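PDB 4CW4: beta-ketoacyl synthase from Pseudomonas aeruginosa, which catalyses the condensation of acetyl-CoA with malonyl-ACP to give acetoacetyl-ACP, the primer that starts fatty acid synthesis. Local coordinates for residues Phe26-Met38 and Ser489-Lys503. Numbering follows the deposited sequence.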
# COMPACT_ATOMS: atom_id res chain seq x y z
N PHE A 26 27.04 0.28 -8.46
CA PHE A 26 28.40 0.77 -8.69
C PHE A 26 28.43 2.24 -9.10
O PHE A 26 29.42 2.71 -9.66
CB PHE A 26 29.14 -0.14 -9.67
CG PHE A 26 29.15 -1.58 -9.20
CD1 PHE A 26 28.07 -2.42 -9.48
CD2 PHE A 26 30.18 -2.07 -8.43
CE1 PHE A 26 28.03 -3.72 -9.00
CE2 PHE A 26 30.17 -3.39 -7.96
CZ PHE A 26 29.08 -4.21 -8.23
N HIS A 27 27.36 2.95 -8.77
CA HIS A 27 27.25 4.39 -8.97
C HIS A 27 27.21 4.81 -10.43
O HIS A 27 27.52 5.95 -10.74
CB HIS A 27 28.39 5.12 -8.26
CG HIS A 27 28.54 4.73 -6.83
ND1 HIS A 27 27.66 5.16 -5.86
CD2 HIS A 27 29.42 3.92 -6.20
CE1 HIS A 27 28.00 4.64 -4.70
NE2 HIS A 27 29.07 3.89 -4.87
N HIS A 28 26.84 3.91 -11.34
CA HIS A 28 26.73 4.32 -12.76
C HIS A 28 25.70 5.40 -13.02
O HIS A 28 25.99 6.34 -13.74
CB HIS A 28 26.49 3.12 -13.66
CG HIS A 28 27.69 2.24 -13.77
ND1 HIS A 28 28.80 2.59 -14.50
CD2 HIS A 28 27.96 1.04 -13.21
CE1 HIS A 28 29.71 1.63 -14.40
NE2 HIS A 28 29.22 0.68 -13.61
N GLY A 29 24.52 5.30 -12.41
CA GLY A 29 23.49 6.32 -12.59
C GLY A 29 23.96 7.67 -12.07
O GLY A 29 23.78 8.70 -12.70
N PHE A 30 24.59 7.65 -10.89
CA PHE A 30 25.17 8.84 -10.31
C PHE A 30 26.17 9.45 -11.28
O PHE A 30 26.16 10.65 -11.54
CB PHE A 30 25.85 8.50 -8.99
CG PHE A 30 26.59 9.66 -8.37
CD1 PHE A 30 25.91 10.60 -7.62
CD2 PHE A 30 27.94 9.82 -8.55
CE1 PHE A 30 26.58 11.66 -7.04
CE2 PHE A 30 28.61 10.89 -7.99
CZ PHE A 30 27.93 11.82 -7.25
N ARG A 31 27.02 8.61 -11.83
CA ARG A 31 28.03 9.10 -12.75
C ARG A 31 27.40 9.76 -13.97
O ARG A 31 27.91 10.76 -14.46
CB ARG A 31 28.99 8.01 -13.17
CG ARG A 31 30.03 7.67 -12.13
CD ARG A 31 30.98 6.64 -12.71
NE ARG A 31 30.66 5.32 -12.24
CZ ARG A 31 31.30 4.21 -12.62
NH1 ARG A 31 32.18 4.24 -13.61
NH2 ARG A 31 31.01 3.07 -12.04
N ARG A 32 26.32 9.20 -14.50
CA ARG A 32 25.63 9.85 -15.61
C ARG A 32 25.17 11.25 -15.19
O ARG A 32 25.25 12.21 -15.98
CB ARG A 32 24.43 9.03 -16.09
CG ARG A 32 23.45 9.80 -17.00
CD ARG A 32 24.08 10.19 -18.31
NE ARG A 32 23.19 11.00 -19.14
CZ ARG A 32 23.20 12.33 -19.21
NH1 ARG A 32 24.02 13.03 -18.45
NH2 ARG A 32 22.36 12.96 -20.03
N MET A 33 24.65 11.38 -13.97
CA MET A 33 24.17 12.67 -13.53
C MET A 33 25.30 13.70 -13.41
O MET A 33 25.08 14.87 -13.72
CB MET A 33 23.37 12.53 -12.24
CG MET A 33 22.11 11.72 -12.46
SD MET A 33 20.97 11.65 -11.06
CE MET A 33 21.58 10.20 -10.20
N VAL A 34 26.49 13.28 -13.00
CA VAL A 34 27.63 14.20 -12.90
C VAL A 34 28.71 13.89 -13.93
O VAL A 34 29.90 14.05 -13.67
CB VAL A 34 28.22 14.22 -11.47
CG1 VAL A 34 27.16 14.71 -10.48
CG2 VAL A 34 28.76 12.85 -11.07
N ILE A 35 28.28 13.51 -15.13
CA ILE A 35 29.17 12.86 -16.08
C ILE A 35 30.34 13.75 -16.48
O ILE A 35 31.48 13.28 -16.61
CB ILE A 35 28.38 12.36 -17.30
CG1 ILE A 35 29.21 11.36 -18.12
CG2 ILE A 35 27.86 13.52 -18.15
CD1 ILE A 35 29.29 9.99 -17.52
N GLU A 36 30.08 15.04 -16.61
CA GLU A 36 31.12 15.96 -17.06
C GLU A 36 32.15 16.24 -15.97
O GLU A 36 33.25 16.73 -16.24
CB GLU A 36 30.48 17.26 -17.54
CG GLU A 36 29.82 18.06 -16.44
CD GLU A 36 28.32 17.78 -16.26
OE1 GLU A 36 27.80 16.66 -16.53
OE2 GLU A 36 27.65 18.74 -15.83
N SER A 37 31.81 15.91 -14.73
CA SER A 37 32.70 16.16 -13.59
C SER A 37 33.58 14.96 -13.26
O SER A 37 34.49 15.07 -12.44
CB SER A 37 31.87 16.52 -12.36
OG SER A 37 31.18 17.75 -12.57
N MET A 38 33.28 13.80 -13.85
CA MET A 38 34.05 12.60 -13.60
C MET A 38 35.36 12.65 -14.36
O MET A 38 35.49 13.39 -15.34
CB MET A 38 33.27 11.37 -14.05
CG MET A 38 31.93 11.16 -13.31
SD MET A 38 32.07 11.01 -11.51
CE MET A 38 33.18 9.63 -11.41
N SER A 489 21.61 8.26 -5.03
CA SER A 489 22.47 9.36 -5.45
C SER A 489 23.39 9.81 -4.30
O SER A 489 24.58 10.05 -4.51
CB SER A 489 21.66 10.54 -5.96
OG SER A 489 22.55 11.60 -6.27
N ALA A 490 22.83 9.88 -3.09
CA ALA A 490 23.62 10.27 -1.93
C ALA A 490 24.85 9.39 -1.77
O ALA A 490 25.94 9.85 -1.41
CB ALA A 490 22.78 10.23 -0.66
N LEU A 491 24.69 8.10 -2.05
CA LEU A 491 25.79 7.17 -1.87
C LEU A 491 26.91 7.48 -2.83
O LEU A 491 28.08 7.25 -2.53
CB LEU A 491 25.31 5.74 -2.08
CG LEU A 491 24.15 5.27 -1.17
CD1 LEU A 491 23.89 3.79 -1.38
CD2 LEU A 491 24.46 5.59 0.31
N GLY A 492 26.54 7.99 -4.00
CA GLY A 492 27.51 8.41 -4.99
C GLY A 492 28.31 9.61 -4.53
O GLY A 492 29.52 9.70 -4.78
N THR A 493 27.65 10.57 -3.88
CA THR A 493 28.39 11.69 -3.28
C THR A 493 29.42 11.20 -2.27
O THR A 493 30.55 11.70 -2.24
CB THR A 493 27.42 12.72 -2.67
OG1 THR A 493 26.69 13.33 -3.74
CG2 THR A 493 28.16 13.81 -1.85
N PHE A 494 29.05 10.25 -1.42
CA PHE A 494 30.02 9.68 -0.50
C PHE A 494 31.21 9.05 -1.25
O PHE A 494 32.36 9.21 -0.84
CB PHE A 494 29.37 8.62 0.41
CG PHE A 494 28.37 9.15 1.40
CD1 PHE A 494 28.52 10.40 1.97
CD2 PHE A 494 27.28 8.38 1.74
CE1 PHE A 494 27.58 10.87 2.87
CE2 PHE A 494 26.35 8.84 2.64
CZ PHE A 494 26.51 10.10 3.21
N LYS A 495 30.92 8.34 -2.34
CA LYS A 495 31.94 7.61 -3.10
C LYS A 495 32.94 8.54 -3.76
O LYS A 495 34.15 8.35 -3.64
CB LYS A 495 31.27 6.74 -4.17
CG LYS A 495 32.21 5.99 -5.14
CD LYS A 495 32.90 4.84 -4.46
CE LYS A 495 33.78 4.06 -5.41
NZ LYS A 495 34.50 2.98 -4.71
N TYR A 496 32.43 9.54 -4.46
CA TYR A 496 33.26 10.36 -5.35
C TYR A 496 33.52 11.79 -4.86
O TYR A 496 34.33 12.50 -5.45
CB TYR A 496 32.65 10.42 -6.74
CG TYR A 496 32.62 9.09 -7.47
CD1 TYR A 496 33.80 8.51 -7.93
CD2 TYR A 496 31.42 8.45 -7.76
CE1 TYR A 496 33.80 7.31 -8.62
CE2 TYR A 496 31.40 7.25 -8.46
CZ TYR A 496 32.59 6.69 -8.89
OH TYR A 496 32.57 5.51 -9.59
N GLY A 497 32.81 12.22 -3.82
CA GLY A 497 33.01 13.55 -3.26
C GLY A 497 32.45 14.68 -4.10
O GLY A 497 32.96 15.80 -4.05
N ILE A 498 31.46 14.37 -4.92
CA ILE A 498 30.83 15.36 -5.79
C ILE A 498 29.37 15.51 -5.40
O ILE A 498 28.65 14.51 -5.29
CB ILE A 498 30.88 14.93 -7.28
CG1 ILE A 498 32.32 14.73 -7.76
CG2 ILE A 498 30.16 15.94 -8.16
CD1 ILE A 498 32.44 13.97 -9.05
N LEU A 499 28.95 16.76 -5.19
CA LEU A 499 27.55 17.11 -4.96
C LEU A 499 26.92 17.56 -6.27
O LEU A 499 27.32 18.58 -6.83
CB LEU A 499 27.44 18.24 -3.95
CG LEU A 499 26.03 18.63 -3.55
CD1 LEU A 499 25.42 17.56 -2.66
CD2 LEU A 499 26.05 19.97 -2.86
N PRO A 500 25.92 16.79 -6.78
CA PRO A 500 25.41 17.16 -8.11
C PRO A 500 24.70 18.51 -8.09
O PRO A 500 23.95 18.80 -7.17
CB PRO A 500 24.44 16.03 -8.44
CG PRO A 500 24.83 14.92 -7.55
CD PRO A 500 25.31 15.56 -6.29
N GLY A 501 24.98 19.34 -9.09
CA GLY A 501 24.28 20.60 -9.23
C GLY A 501 22.85 20.41 -9.72
O GLY A 501 22.47 19.35 -10.19
N ILE A 502 22.06 21.47 -9.63
CA ILE A 502 20.73 21.52 -10.25
C ILE A 502 20.95 22.17 -11.61
O ILE A 502 20.81 23.39 -11.77
CB ILE A 502 19.71 22.29 -9.39
CG1 ILE A 502 19.74 21.78 -7.94
CG2 ILE A 502 18.32 22.15 -10.02
CD1 ILE A 502 18.76 22.48 -7.01
N LYS A 503 21.34 21.37 -12.59
CA LYS A 503 21.87 21.93 -13.84
C LYS A 503 20.81 22.49 -14.76
O LYS A 503 21.12 23.21 -15.70
CB LYS A 503 22.72 20.90 -14.57
CG LYS A 503 23.93 20.51 -13.78
CD LYS A 503 24.80 19.50 -14.50
CE LYS A 503 25.91 19.11 -13.59
NZ LYS A 503 26.14 17.66 -13.63
O HOH W 1 32.03 2.98 -8.38
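F30 lies flat on the backbone of G492, as a knob in the hole formed by S489, G492, T493 and Y496. Its CG stands anti to the backbone N (chi1 175°), which sends the ring from helix 28-33 across to the helix ending at Y496; the short axes cross at -79°. G492 CA sits 3.7 Å from the F30 ring centroid, almost on the ring normal, a CH-pi contact in which glycine, with no side chain, lets the ring come down onto the helix backbone. I498 O reaches the ring edge in its plane and also accepts a hydrogen bond from T493 OG1.

Beside this knob H27 and Y496 form a second aromatic pair. Y496 turns its edge toward the face of H27, offset edge-to-face with planes 78° apart, while K495 CB, from the aliphatic part of lysine, covers an H27 face 3.9 Å from the centroid. M38, whose flexible unbranched chain bends at chi2 and chi3, lays CE over the centre of the Y496 ring, 3.7 Å from its centroid, a CH-pi contact; SD lies 4.6 Å from that centroid in a Met-aromatic contact. Farther along, compact V34 CG1 packs 3.6 Å from P500 CB.

The remaining polar contacts lie toward the two ends. One water joins F26 O to Y496 OH; R31 NH2 also holds F26 O, at 2.9 Å, and NH1 pairs with E45 of helix 40-53. Lysine's long chain carries K503 NZ to a weak bond with M33 O, 3.0 Å away, and to salt bridges with E36, whose carboxylate is less surely placed, and D523.

The chemistry thus joins a buried aromatic-glycine centre to polar ends, fastening helix 28-33 across the C-terminal end of helix 482-496 and the chain after it, away from the active site.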